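Local coordinates for thymidylate synthase 1 (Bacillus subtilis, PDB 1BKP), which probably catalyses, as a homodimer, the reductive methylation of dUMP to dTMP with 5,10-methylenetetrahydrofolate as methyl donor and reductant, at residues Q6-I11 against I232-E237; D84-M87 against W93-W96; R116-E121 against L129-K134; M145-D150 against A156-V161; L198-A203 against Y208-Y213. One frame throughout, in Å; residues are numbered along the deposited sequence.

Contact 1: Q6-I11 against I232-E237; sequences QYNSII and IQMERE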
# COMPACT_ATOMS: atom_id res chain seq x y z
N GLN A 6 -7.09 18.39 -7.78
CA GLN A 6 -6.63 17.56 -6.69
C GLN A 6 -5.22 17.82 -6.38
O GLN A 6 -4.84 17.81 -5.20
CB GLN A 6 -6.86 16.07 -7.02
CG GLN A 6 -8.37 15.76 -7.05
CD GLN A 6 -8.61 14.23 -7.17
OE1 GLN A 6 -8.09 13.46 -6.38
NE2 GLN A 6 -9.31 13.81 -8.18
N TYR A 7 -4.41 18.03 -7.42
CA TYR A 7 -2.96 18.26 -7.17
C TYR A 7 -2.72 19.58 -6.36
O TYR A 7 -2.00 19.63 -5.35
CB TYR A 7 -2.24 18.29 -8.53
CG TYR A 7 -0.79 18.64 -8.48
CD1 TYR A 7 0.14 17.65 -8.22
CD2 TYR A 7 -0.36 19.90 -8.80
CE1 TYR A 7 1.52 17.88 -8.27
CE2 TYR A 7 1.03 20.17 -8.87
CZ TYR A 7 1.97 19.17 -8.60
OH TYR A 7 3.35 19.40 -8.55
N ASN A 8 -3.43 20.63 -6.80
CA ASN A 8 -3.34 21.92 -6.21
C ASN A 8 -3.77 21.86 -4.75
O ASN A 8 -3.25 22.61 -3.93
CB ASN A 8 -4.22 22.92 -6.93
CG ASN A 8 -3.67 23.43 -8.28
OD1 ASN A 8 -4.36 24.22 -8.96
ND2 ASN A 8 -2.57 22.93 -8.72
N SER A 9 -4.79 21.02 -4.43
CA SER A 9 -5.26 20.87 -3.02
C SER A 9 -4.18 20.25 -2.17
O SER A 9 -3.94 20.72 -1.05
CB SER A 9 -6.53 19.99 -2.88
OG SER A 9 -7.58 20.74 -3.46
N ILE A 10 -3.53 19.20 -2.67
CA ILE A 10 -2.43 18.58 -1.90
C ILE A 10 -1.28 19.53 -1.71
O ILE A 10 -0.73 19.69 -0.58
CB ILE A 10 -1.96 17.30 -2.57
CG1 ILE A 10 -3.16 16.30 -2.55
CG2 ILE A 10 -0.70 16.71 -1.86
CD1 ILE A 10 -2.92 14.98 -3.28
N ILE A 11 -0.94 20.23 -2.77
CA ILE A 11 0.23 21.16 -2.65
C ILE A 11 -0.05 22.25 -1.59
O ILE A 11 0.81 22.58 -0.81
CB ILE A 11 0.55 21.82 -4.09
CG1 ILE A 11 0.97 20.74 -5.13
CG2 ILE A 11 1.59 22.99 -3.90
CD1 ILE A 11 2.27 20.04 -4.77
N ILE A 232 3.01 29.78 -8.21
CA ILE A 232 2.64 30.25 -9.55
C ILE A 232 1.70 29.27 -10.22
O ILE A 232 0.62 29.67 -10.69
CB ILE A 232 3.90 30.39 -10.47
CG1 ILE A 232 4.70 31.61 -10.05
CG2 ILE A 232 3.50 30.49 -12.04
CD1 ILE A 232 6.07 31.58 -10.80
N GLN A 233 2.07 27.98 -10.27
CA GLN A 233 1.21 26.99 -10.89
C GLN A 233 -0.20 27.00 -10.38
O GLN A 233 -1.11 26.74 -11.09
CB GLN A 233 1.70 25.57 -10.61
CG GLN A 233 2.47 25.08 -11.69
CD GLN A 233 2.95 23.70 -11.47
OE1 GLN A 233 4.03 23.51 -10.87
NE2 GLN A 233 2.17 22.69 -11.99
N MET A 234 -0.36 27.19 -9.09
CA MET A 234 -1.65 27.18 -8.51
C MET A 234 -2.55 28.28 -8.95
O MET A 234 -3.74 28.12 -8.83
CB MET A 234 -1.55 27.11 -7.00
CG MET A 234 -1.28 25.65 -6.56
SD MET A 234 -1.22 25.47 -4.83
CE MET A 234 -0.05 26.75 -4.24
N GLU A 235 -2.01 29.43 -9.32
CA GLU A 235 -2.82 30.56 -9.75
C GLU A 235 -3.04 30.56 -11.24
O GLU A 235 -3.71 31.42 -11.75
CB GLU A 235 -2.13 31.92 -9.44
CG GLU A 235 -1.86 32.29 -7.98
CD GLU A 235 -0.86 33.52 -7.82
OE1 GLU A 235 -0.63 34.34 -8.78
OE2 GLU A 235 -0.29 33.67 -6.71
N ARG A 236 -2.48 29.59 -11.93
CA ARG A 236 -2.67 29.55 -13.38
C ARG A 236 -4.01 29.04 -13.88
O ARG A 236 -4.77 28.35 -13.18
CB ARG A 236 -1.52 28.71 -13.98
CG ARG A 236 -0.57 29.55 -14.71
CD ARG A 236 0.86 29.37 -14.39
NE ARG A 236 1.55 28.39 -15.15
CZ ARG A 236 2.78 28.41 -15.73
NH1 ARG A 236 3.72 29.39 -15.81
NH2 ARG A 236 3.18 27.19 -16.07
N GLU A 237 -4.33 29.43 -15.10
CA GLU A 237 -5.55 28.98 -15.73
C GLU A 237 -5.50 27.45 -15.92
O GLU A 237 -4.40 26.91 -16.11
CB GLU A 237 -5.64 29.74 -17.08
CG GLU A 237 -6.92 29.70 -17.84
CD GLU A 237 -7.09 30.93 -18.73
OE1 GLU A 237 -6.16 31.22 -19.51
OE2 GLU A 237 -8.13 31.62 -18.61
O HOH W 1 4.53 20.83 -10.83
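Met234 and Asn8 carry the van der Waals half of this helix-helix contact, in which the N-terminal helix 3-17 of the thymidylate synthase fold meets helix 227-235. Their side chains slide past each other in opposite directions, Met234 CG coming to 3.7 Å from Asn8 CG and equally close to the amide nitrogen. The methionine then bends at its last torsion (chi3 -51°), which turns its end along helix 3-17. There its sulfur lies 3.6 Å from the backbone Asn8 O, and sulfur and methyl both meet the CG2 branch of Ile11, the sulfur slightly closer. Ile11 uses its other branch within its own helix: CG1 sits 3.8 Å above one face of the Tyr7 ring, offset toward the rim.

The polar half runs through water. Tyr7 CG is anti to the backbone N (chi1 174°), and the ring brings its hydroxyl to the gap between the helices. One water donates to both sides, lying 2.9 Å from Tyr7 OH and 2.7 Å from Gln233 OE1. Each group also has a direct partner, in two different loops: Tyr7 OH bonds to the carbonyl of Met184, and Gln233 NE2 to the hydroxyl of Thr59. The amide and ring planes are 34° apart, with Gln233 NE2 lying obliquely 4.2 Å from Tyr7 CE2.

Contact 2: D84-M87 against W93-W96; sequences DLNM and WDQW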
# COMPACT_ATOMS: atom_id res chain seq x y z
N ASP A 84 18.87 -0.18 -22.73
CA ASP A 84 17.62 -0.33 -23.44
C ASP A 84 16.86 0.98 -23.40
O ASP A 84 16.15 1.33 -24.30
CB ASP A 84 16.70 -1.39 -22.81
CG ASP A 84 17.14 -2.76 -23.02
OD1 ASP A 84 17.76 -3.00 -24.07
OD2 ASP A 84 16.85 -3.60 -22.15
N LEU A 85 16.95 1.67 -22.29
CA LEU A 85 16.22 2.92 -22.18
C LEU A 85 16.91 4.00 -23.02
O LEU A 85 16.24 4.84 -23.68
CB LEU A 85 16.16 3.27 -20.68
CG LEU A 85 15.15 4.31 -20.20
CD1 LEU A 85 13.69 4.04 -20.62
CD2 LEU A 85 15.31 4.32 -18.70
N ASN A 86 18.24 3.93 -23.13
CA ASN A 86 18.94 4.93 -23.94
C ASN A 86 18.55 4.83 -25.40
O ASN A 86 18.44 5.88 -26.06
CB ASN A 86 20.47 4.81 -23.80
CG ASN A 86 20.99 5.27 -22.47
OD1 ASN A 86 22.04 4.80 -22.05
ND2 ASN A 86 20.25 6.12 -21.76
N MET A 87 18.29 3.60 -25.88
CA MET A 87 17.84 3.35 -27.26
C MET A 87 16.49 3.99 -27.57
O MET A 87 16.18 4.21 -28.73
CB MET A 87 17.73 1.85 -27.57
CG MET A 87 18.96 1.22 -28.27
SD MET A 87 19.08 -0.64 -28.10
CE MET A 87 17.41 -1.21 -28.65
N TRP A 93 17.68 8.05 -16.38
CA TRP A 93 18.14 7.06 -15.39
C TRP A 93 19.66 6.85 -15.40
O TRP A 93 20.15 5.96 -14.69
CB TRP A 93 17.49 5.71 -15.63
CG TRP A 93 16.04 5.73 -15.34
CD1 TRP A 93 15.04 6.38 -16.05
CD2 TRP A 93 15.38 4.98 -14.31
NE1 TRP A 93 13.80 6.02 -15.55
CE2 TRP A 93 13.98 5.16 -14.49
CE3 TRP A 93 15.82 4.17 -13.28
CZ2 TRP A 93 13.03 4.54 -13.67
CZ3 TRP A 93 14.88 3.56 -12.45
CH2 TRP A 93 13.49 3.75 -12.65
N ASP A 94 20.37 7.56 -16.28
CA ASP A 94 21.84 7.31 -16.44
C ASP A 94 22.69 7.40 -15.18
O ASP A 94 23.58 6.58 -14.99
CB ASP A 94 22.45 8.24 -17.46
CG ASP A 94 21.86 8.09 -18.85
OD1 ASP A 94 21.23 7.07 -19.19
OD2 ASP A 94 22.11 9.01 -19.65
N GLN A 95 22.34 8.31 -14.28
CA GLN A 95 23.07 8.51 -13.03
C GLN A 95 23.08 7.27 -12.17
O GLN A 95 23.95 7.10 -11.36
CB GLN A 95 22.43 9.62 -12.19
CG GLN A 95 21.52 10.58 -12.95
CD GLN A 95 20.95 11.68 -12.06
OE1 GLN A 95 20.85 12.85 -12.48
NE2 GLN A 95 20.56 11.32 -10.84
N TRP A 96 22.05 6.43 -12.32
CA TRP A 96 21.92 5.23 -11.50
C TRP A 96 22.49 3.99 -12.10
O TRP A 96 22.41 2.91 -11.51
CB TRP A 96 20.47 5.00 -11.15
CG TRP A 96 20.08 5.97 -10.14
CD1 TRP A 96 20.52 6.02 -8.84
CD2 TRP A 96 19.15 7.04 -10.28
NE1 TRP A 96 19.89 7.05 -8.16
CE2 TRP A 96 19.04 7.68 -9.03
CE3 TRP A 96 18.38 7.49 -11.35
CZ2 TRP A 96 18.19 8.74 -8.81
CZ3 TRP A 96 17.52 8.55 -11.14
CH2 TRP A 96 17.43 9.17 -9.88
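The Trp93 indole meets Leu85 obliquely, through the CD2 methyl alone of the leucine's two branches. That methyl is set against the pyrrole part of the ring, 3.4 Å from Trp93 CD1, a close approach, and a little farther from CG. Leu85 has its CG anti to the backbone N (chi1 -163°), which carries the branch from the helix toward the tryptophan. Trp73 and Tyr107 both make edge-to-face (T-shaped) pairs with the indole, while its NE1 donates to Glu70 OE1, so the ring is fixed by packing and by its one N-H.

Within the thymidylate synthase fold, the contact joins residues of the short helix 82-86 to Trp93 and the 3-10 segment 94-96 that follows it. Trp93 also packs on Leu157 of the loop before Cys160, and its side chain lies about 8 Å from that of this catalytic cysteine.

A second, polar link lies nearer the surface. Asn86 ND2 donates to Asp94 OD1 over 2.9 Å in a nearly straight bond (N-H...O 175°). The acceptor lies in the amide plane and uses its syn lone pair, although the amide and carboxylate planes stand 79° apart. The same Asn86 nitrogen also bonds to Val90 O, and Asp94 OD2 is hydrogen-bonded to His91 ND1.

Contact 3: R116-E121 against L129-K134; sequences RSLNGE and LLHQLK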
# COMPACT_ATOMS: atom_id res chain seq x y z
N ARG A 116 6.13 -17.59 -10.56
CA ARG A 116 4.82 -18.12 -10.26
C ARG A 116 4.50 -19.37 -11.14
O ARG A 116 4.77 -19.35 -12.32
CB ARG A 116 3.73 -17.09 -10.53
CG ARG A 116 3.86 -15.74 -9.80
CD ARG A 116 3.77 -15.88 -8.29
NE ARG A 116 2.74 -16.83 -7.87
CZ ARG A 116 1.52 -16.49 -7.46
NH1 ARG A 116 1.11 -15.22 -7.46
NH2 ARG A 116 0.75 -17.41 -6.92
N SER A 117 3.98 -20.45 -10.55
CA SER A 117 3.63 -21.62 -11.40
C SER A 117 2.22 -21.42 -12.01
O SER A 117 1.29 -21.14 -11.29
CB SER A 117 3.59 -22.89 -10.54
OG SER A 117 4.78 -23.01 -9.79
N LEU A 118 2.06 -21.58 -13.32
CA LEU A 118 0.76 -21.45 -13.88
C LEU A 118 0.66 -22.41 -15.07
O LEU A 118 1.46 -22.33 -15.98
CB LEU A 118 0.59 -20.03 -14.39
CG LEU A 118 -0.79 -19.75 -15.01
CD1 LEU A 118 -1.89 -19.84 -13.96
CD2 LEU A 118 -0.73 -18.40 -15.65
N ASN A 119 -0.26 -23.37 -15.01
CA ASN A 119 -0.53 -24.32 -16.11
C ASN A 119 0.66 -25.07 -16.58
O ASN A 119 0.89 -25.19 -17.79
CB ASN A 119 -1.17 -23.60 -17.29
CG ASN A 119 -2.53 -23.06 -16.95
OD1 ASN A 119 -3.16 -23.53 -16.02
ND2 ASN A 119 -2.96 -22.01 -17.65
N GLY A 120 1.51 -25.46 -15.66
CA GLY A 120 2.69 -26.22 -16.07
C GLY A 120 3.93 -25.47 -16.54
O GLY A 120 4.91 -26.08 -16.96
N GLU A 121 3.88 -24.14 -16.43
CA GLU A 121 4.96 -23.25 -16.83
C GLU A 121 5.28 -22.29 -15.66
O GLU A 121 4.47 -22.16 -14.76
CB GLU A 121 4.45 -22.48 -18.05
CG GLU A 121 5.40 -22.42 -19.21
CD GLU A 121 4.87 -21.50 -20.30
OE1 GLU A 121 3.97 -21.94 -21.05
OE2 GLU A 121 5.33 -20.33 -20.39
N LEU A 129 -0.47 -11.84 -13.71
CA LEU A 129 -1.57 -10.88 -13.53
C LEU A 129 -2.50 -10.88 -14.75
O LEU A 129 -3.74 -10.93 -14.60
CB LEU A 129 -0.97 -9.43 -13.42
CG LEU A 129 -2.04 -8.26 -13.42
CD1 LEU A 129 -2.93 -8.35 -12.15
CD2 LEU A 129 -1.41 -6.82 -13.56
N LEU A 130 -1.94 -10.87 -15.97
CA LEU A 130 -2.80 -10.80 -17.18
C LEU A 130 -3.77 -12.01 -17.25
O LEU A 130 -5.01 -11.85 -17.42
CB LEU A 130 -1.93 -10.75 -18.43
CG LEU A 130 -1.32 -9.35 -18.68
CD1 LEU A 130 -0.43 -9.48 -19.84
CD2 LEU A 130 -2.34 -8.17 -18.94
N HIS A 131 -3.21 -13.18 -16.91
CA HIS A 131 -3.97 -14.41 -16.90
C HIS A 131 -5.08 -14.35 -15.86
O HIS A 131 -6.22 -14.69 -16.11
CB HIS A 131 -3.06 -15.60 -16.65
CG HIS A 131 -3.81 -16.92 -16.53
ND1 HIS A 131 -4.45 -17.30 -15.36
CD2 HIS A 131 -4.09 -17.87 -17.44
CE1 HIS A 131 -5.11 -18.42 -15.58
NE2 HIS A 131 -4.91 -18.80 -16.82
N GLN A 132 -4.73 -13.92 -14.64
CA GLN A 132 -5.68 -13.85 -13.52
C GLN A 132 -6.81 -12.83 -13.66
O GLN A 132 -7.97 -13.11 -13.28
CB GLN A 132 -4.92 -13.60 -12.20
CG GLN A 132 -4.05 -14.85 -11.77
CD GLN A 132 -4.95 -16.12 -11.51
OE1 GLN A 132 -5.07 -16.99 -12.35
NE2 GLN A 132 -5.58 -16.16 -10.36
N LEU A 133 -6.51 -11.69 -14.28
CA LEU A 133 -7.56 -10.71 -14.51
C LEU A 133 -8.63 -11.31 -15.47
O LEU A 133 -9.83 -11.04 -15.33
CB LEU A 133 -6.96 -9.45 -15.16
CG LEU A 133 -6.12 -8.56 -14.21
CD1 LEU A 133 -5.47 -7.40 -14.98
CD2 LEU A 133 -7.09 -8.04 -13.06
N LYS A 134 -8.19 -12.11 -16.43
CA LYS A 134 -9.17 -12.72 -17.35
C LYS A 134 -9.85 -13.97 -16.79
O LYS A 134 -11.01 -14.18 -17.07
CB LYS A 134 -8.49 -13.16 -18.68
CG LYS A 134 -7.93 -11.96 -19.48
CD LYS A 134 -7.31 -12.37 -20.82
CE LYS A 134 -5.97 -13.07 -20.55
NZ LYS A 134 -5.18 -13.20 -21.83
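His131, on helix 125-135, is met by Leu118 at the end of strand 116-118, where a type I' beta turn from Leu118 to Glu121 leads the beta hairpin back into strand 121-123. The hairpin thus leans on the helix that follows it in the chain. From CB, which is 3.8 Å from Leu118 CD2, the histidine side chain continues to CG, anti to the backbone N (chi1 175°), a torsion that brings the ring out toward the hairpin. CG makes the closest approach, 3.5 Å from Leu118 CD2. This methyl lies over one face of the imidazole in a CH-pi contact, 3.9 Å from the centroid and 25° off the ring normal. Farther round the ring, ND1 and CE1 meet the other leucine methyl, CD1, so both branches of Leu118 touch the ring.

ND1 is also the donor to Gln132 OE1, which approaches in the ring plane and takes the bond on a lone pair in its own carbonyl plane. That bond should restrain the rotation of the imidazole. At the start of strand 116-118, Arg116 makes a salt bridge to Asp153 of the second subunit. At the far tip of the ring, His131 NE2 lies 3.8 Å from Asn119 ND2, the amide plane turned 78° from the imidazole.

Contact 4: M145-D150 against A156-V161; sequences MLWNPD and ALTPCV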
# COMPACT_ATOMS: atom_id res chain seq x y z
N MET A 145 4.29 -6.28 -7.16
CA MET A 145 5.18 -5.80 -6.10
C MET A 145 6.58 -5.71 -6.56
O MET A 145 7.18 -6.78 -6.91
CB MET A 145 5.13 -6.90 -4.95
CG MET A 145 5.95 -6.59 -3.64
SD MET A 145 5.49 -5.04 -2.98
CE MET A 145 3.75 -5.28 -2.61
N LEU A 146 7.14 -4.51 -6.48
CA LEU A 146 8.57 -4.33 -6.83
C LEU A 146 9.42 -4.33 -5.58
O LEU A 146 10.64 -4.57 -5.71
CB LEU A 146 8.78 -3.01 -7.52
CG LEU A 146 8.02 -2.72 -8.81
CD1 LEU A 146 8.26 -1.29 -9.43
CD2 LEU A 146 8.38 -3.86 -9.80
N TRP A 147 8.79 -4.19 -4.41
CA TRP A 147 9.52 -4.18 -3.09
C TRP A 147 9.73 -5.64 -2.62
O TRP A 147 8.95 -6.17 -1.81
CB TRP A 147 8.73 -3.45 -2.00
CG TRP A 147 9.53 -3.09 -0.81
CD1 TRP A 147 9.71 -3.82 0.29
CD2 TRP A 147 10.26 -1.87 -0.63
NE1 TRP A 147 10.54 -3.14 1.17
CE2 TRP A 147 10.89 -1.94 0.63
CE3 TRP A 147 10.45 -0.74 -1.42
CZ2 TRP A 147 11.70 -0.90 1.13
CZ3 TRP A 147 11.26 0.31 -0.93
CH2 TRP A 147 11.86 0.22 0.31
N ASN A 148 10.68 -6.32 -3.21
CA ASN A 148 11.01 -7.69 -2.90
C ASN A 148 12.02 -7.58 -1.73
O ASN A 148 13.18 -7.23 -1.95
CB ASN A 148 11.71 -8.33 -4.10
CG ASN A 148 12.04 -9.81 -3.86
OD1 ASN A 148 12.29 -10.24 -2.72
ND2 ASN A 148 12.16 -10.58 -4.95
N PRO A 149 11.61 -8.02 -0.52
CA PRO A 149 12.47 -7.94 0.68
C PRO A 149 13.81 -8.69 0.62
O PRO A 149 14.76 -8.29 1.26
CB PRO A 149 11.54 -8.43 1.83
CG PRO A 149 10.51 -9.33 1.08
CD PRO A 149 10.34 -8.75 -0.28
N ASP A 150 13.87 -9.72 -0.20
CA ASP A 150 15.07 -10.55 -0.30
C ASP A 150 16.12 -9.90 -1.18
O ASP A 150 17.27 -10.28 -1.14
CB ASP A 150 14.72 -11.88 -0.98
CG ASP A 150 14.06 -12.86 -0.04
OD1 ASP A 150 14.28 -12.85 1.16
OD2 ASP A 150 13.35 -13.72 -0.52
N ALA A 156 20.06 -0.98 -7.22
CA ALA A 156 20.82 0.30 -7.29
C ALA A 156 19.98 1.42 -6.69
O ALA A 156 20.53 2.43 -6.24
CB ALA A 156 21.20 0.64 -8.74
N LEU A 157 18.66 1.30 -6.84
CA LEU A 157 17.71 2.25 -6.21
C LEU A 157 16.41 1.45 -5.85
O LEU A 157 16.04 0.54 -6.58
CB LEU A 157 17.29 3.39 -7.13
CG LEU A 157 17.24 3.22 -8.65
CD1 LEU A 157 16.83 1.79 -9.12
CD2 LEU A 157 16.36 4.31 -9.26
N THR A 158 15.76 1.79 -4.73
CA THR A 158 14.53 1.13 -4.35
C THR A 158 13.44 1.95 -5.00
O THR A 158 13.42 3.17 -4.91
CB THR A 158 14.31 1.09 -2.85
OG1 THR A 158 14.29 2.43 -2.34
CG2 THR A 158 15.41 0.21 -2.15
N PRO A 159 12.45 1.29 -5.58
CA PRO A 159 11.34 1.97 -6.26
C PRO A 159 10.45 2.88 -5.43
O PRO A 159 10.22 2.62 -4.26
CB PRO A 159 10.51 0.78 -6.81
CG PRO A 159 10.70 -0.29 -5.67
CD PRO A 159 12.21 -0.14 -5.35
N CYS A 160 10.03 3.99 -6.03
CA CYS A 160 9.07 4.89 -5.41
C CYS A 160 7.67 4.30 -5.58
O CYS A 160 6.96 4.11 -4.61
CB CYS A 160 9.08 6.31 -5.98
SG CYS A 160 10.48 7.33 -5.30
N VAL A 161 7.22 4.13 -6.83
CA VAL A 161 5.85 3.59 -7.09
C VAL A 161 6.12 2.08 -7.18
O VAL A 161 6.55 1.56 -8.22
CB VAL A 161 5.23 4.17 -8.43
CG1 VAL A 161 3.81 3.60 -8.57
CG2 VAL A 161 5.24 5.76 -8.44
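Leu146 and Pro159 make the apolar part of this contact between the two ends of the loop leading to the catalytic cysteine, Cys160. Leu146 CB rests 3.8 Å from Pro159 CG. From there the leucine chain runs on past the proline, with CG anti to the carbonyl carbon (chi1 -59°), until CD1 touches the proline CB and ends 3.5 Å from the backbone Val161 O.

The aromatic contacts come from Trp147, the centre of an inverse gamma turn. The six-membered end of its indole meets Thr158 obliquely, CZ3 lying 3.7 Å from Thr158 CB. Pro159 O is at the ring edge near its plane, 4.2 Å from Trp147 CZ3.

Hydrogen bonds form within 145-150, where Asn148 closes an Asx turn, and outward from 156-161. The carbonyls of Thr158 and Pro159 both accept from Arg180, predicted to bind the dUMP that is shared between the two subunits, which ties the peptide leading into Cys160 to the neighbouring strand. Cys160 itself directs its CB away from 145-150, and its backbone is hydrogen-bonded to that of Arg180.

The whole contact bridges strands 143-145 and 161-169, which are antiparallel neighbours in the main sheet. Leu146 packs on helix 108-112, Val161 and Trp147 on strand 172-183, and Asp150 reaches across the dimer interface to Lys113 of the second subunit.

Contact 5: L198-A203 against Y208-Y213; sequences LQRMIA and YELGEY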
# COMPACT_ATOMS: atom_id res chain seq x y z
N LEU A 198 -0.99 2.72 -17.98
CA LEU A 198 -0.88 1.29 -17.80
C LEU A 198 -2.33 0.70 -17.60
O LEU A 198 -2.61 -0.38 -18.10
CB LEU A 198 -0.06 0.96 -16.56
CG LEU A 198 0.15 -0.54 -16.30
CD1 LEU A 198 1.06 -1.18 -17.43
CD2 LEU A 198 0.81 -0.66 -14.86
N GLN A 199 -3.19 1.41 -16.86
CA GLN A 199 -4.55 0.93 -16.65
C GLN A 199 -5.24 0.75 -18.00
O GLN A 199 -5.96 -0.28 -18.22
CB GLN A 199 -5.37 1.91 -15.84
CG GLN A 199 -6.68 1.32 -15.40
CD GLN A 199 -7.47 2.27 -14.53
OE1 GLN A 199 -7.10 3.43 -14.45
NE2 GLN A 199 -8.58 1.82 -13.92
N ARG A 200 -5.20 1.82 -18.82
CA ARG A 200 -5.80 1.79 -20.16
C ARG A 200 -5.22 0.70 -21.03
O ARG A 200 -5.99 -0.00 -21.74
CB ARG A 200 -5.67 3.17 -20.84
CG ARG A 200 -6.47 4.27 -19.99
CD ARG A 200 -6.27 5.70 -20.51
NE ARG A 200 -6.98 6.58 -19.58
CZ ARG A 200 -8.09 7.22 -19.88
NH1 ARG A 200 -8.61 7.21 -21.12
NH2 ARG A 200 -8.64 7.95 -18.94
N MET A 201 -3.91 0.46 -21.00
CA MET A 201 -3.32 -0.62 -21.81
C MET A 201 -3.87 -2.00 -21.44
O MET A 201 -4.27 -2.80 -22.31
CB MET A 201 -1.83 -0.70 -21.60
CG MET A 201 -1.11 0.52 -22.33
SD MET A 201 0.62 0.60 -21.75
CE MET A 201 1.42 -0.80 -22.53
N ILE A 202 -3.89 -2.24 -20.12
CA ILE A 202 -4.25 -3.56 -19.59
C ILE A 202 -5.74 -3.80 -19.75
O ILE A 202 -6.15 -4.88 -20.12
CB ILE A 202 -3.68 -3.90 -18.09
CG1 ILE A 202 -2.14 -4.17 -18.16
CG2 ILE A 202 -4.46 -5.19 -17.53
CD1 ILE A 202 -1.44 -4.25 -16.85
N ALA A 203 -6.55 -2.79 -19.54
CA ALA A 203 -7.98 -2.97 -19.71
C ALA A 203 -8.30 -3.33 -21.21
O ALA A 203 -9.17 -4.20 -21.49
CB ALA A 203 -8.68 -1.66 -19.34
N TYR A 208 -11.77 -5.31 -20.53
CA TYR A 208 -12.68 -4.68 -19.58
C TYR A 208 -12.77 -3.24 -19.86
O TYR A 208 -11.99 -2.69 -20.65
CB TYR A 208 -12.14 -4.83 -18.11
CG TYR A 208 -12.10 -6.23 -17.63
CD1 TYR A 208 -13.30 -6.94 -17.41
CD2 TYR A 208 -10.87 -6.89 -17.43
CE1 TYR A 208 -13.28 -8.28 -16.99
CE2 TYR A 208 -10.82 -8.20 -17.04
CZ TYR A 208 -12.04 -8.90 -16.81
OH TYR A 208 -12.03 -10.22 -16.37
N GLU A 209 -13.81 -2.65 -19.33
CA GLU A 209 -14.02 -1.21 -19.41
C GLU A 209 -13.14 -0.62 -18.27
O GLU A 209 -12.78 -1.34 -17.35
CB GLU A 209 -15.47 -0.89 -19.06
CG GLU A 209 -16.41 -1.04 -20.26
CD GLU A 209 -17.62 -0.09 -20.15
OE1 GLU A 209 -18.10 0.19 -19.01
OE2 GLU A 209 -18.07 0.38 -21.21
N LEU A 210 -13.06 0.72 -18.20
CA LEU A 210 -12.23 1.38 -17.22
C LEU A 210 -12.97 1.71 -15.97
O LEU A 210 -14.06 2.34 -16.01
CB LEU A 210 -11.65 2.73 -17.76
CG LEU A 210 -10.58 2.66 -18.81
CD1 LEU A 210 -10.35 4.11 -19.24
CD2 LEU A 210 -9.26 1.93 -18.33
N GLY A 211 -12.39 1.29 -14.84
CA GLY A 211 -13.00 1.61 -13.58
C GLY A 211 -12.28 2.80 -13.01
O GLY A 211 -11.77 3.68 -13.73
N GLU A 212 -12.29 2.87 -11.69
CA GLU A 212 -11.66 4.01 -10.98
C GLU A 212 -10.14 3.91 -11.00
O GLU A 212 -9.63 2.79 -11.18
CB GLU A 212 -12.18 3.94 -9.52
CG GLU A 212 -11.86 5.15 -8.76
CD GLU A 212 -12.80 5.35 -7.60
OE1 GLU A 212 -13.47 4.37 -7.18
OE2 GLU A 212 -12.84 6.49 -7.10
N TYR A 213 -9.41 5.04 -10.80
CA TYR A 213 -7.92 4.96 -10.77
C TYR A 213 -7.56 5.72 -9.47
O TYR A 213 -8.02 6.85 -9.29
CB TYR A 213 -7.36 5.69 -11.98
CG TYR A 213 -5.87 5.94 -11.86
CD1 TYR A 213 -4.95 4.91 -11.67
CD2 TYR A 213 -5.38 7.22 -12.00
CE1 TYR A 213 -3.56 5.20 -11.63
CE2 TYR A 213 -4.01 7.50 -11.98
CZ TYR A 213 -3.11 6.46 -11.81
OH TYR A 213 -1.72 6.72 -11.92
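Gln199 and Ala203, on helix 188-206, pack against the start of strand 209-223 in the beta-alpha-beta unit that begins with strand 172-183. Helix and strand segments run at 142°, their axes 8.4 Å apart at closest approach.

The tight, buried part is built round Gln199. Its chain is extended, with CG anti to the backbone N (chi1 -169°), and this carries the amide across to the strand. NE2 donates to Glu212 O over 3.1 Å, from above the carbonyl plane and with a bent N-H...O angle of 138°, and it has a second acceptor in Leu173 O. OE1 lies 3.4 Å from Tyr213 CB and accepts from Asn51 ND2, so both ends of this buried amide are engaged. Leu210 CD2 joins this side, touching Gln199 CG and reaching Ala203 CB at 3.8 Å.

The partly exposed side belongs to the other methyl of Leu210: CD1 sits over the centre of one face of the Arg200 guanidinium, 3.9 Å above its plane. Arg200 crosses the leucine at about a right angle, its NE held by Asn196 OD1.

Where the chain turns from helix to strand, the backbone closes the gap: Tyr208 N donates to Ala203 O over 3.0 Å.

From the N terminus, helix 3-17 supplies the first half of contact 1, whose partner comes only after strand 209-223. It therefore closes a very long loop, and the other four contacts nest inside it. These four follow one another in series, none crossing another, each closing a short loop. Contact 2 links helix 82-86 to the loop after it, contact 3 the hairpin to helix 125-135, contact 4 the two ends of the loop between strands 143-145 and 161-169, and contact 5 helix 188-206 to strand 209-223. Contacts 2 and 4 touch where Trp93 and Trp96 pack on Leu157. Contacts 3 and 5 meet through Leu133 and Ile202 and a probable hydrogen bond between Leu133 O and Tyr208 OH.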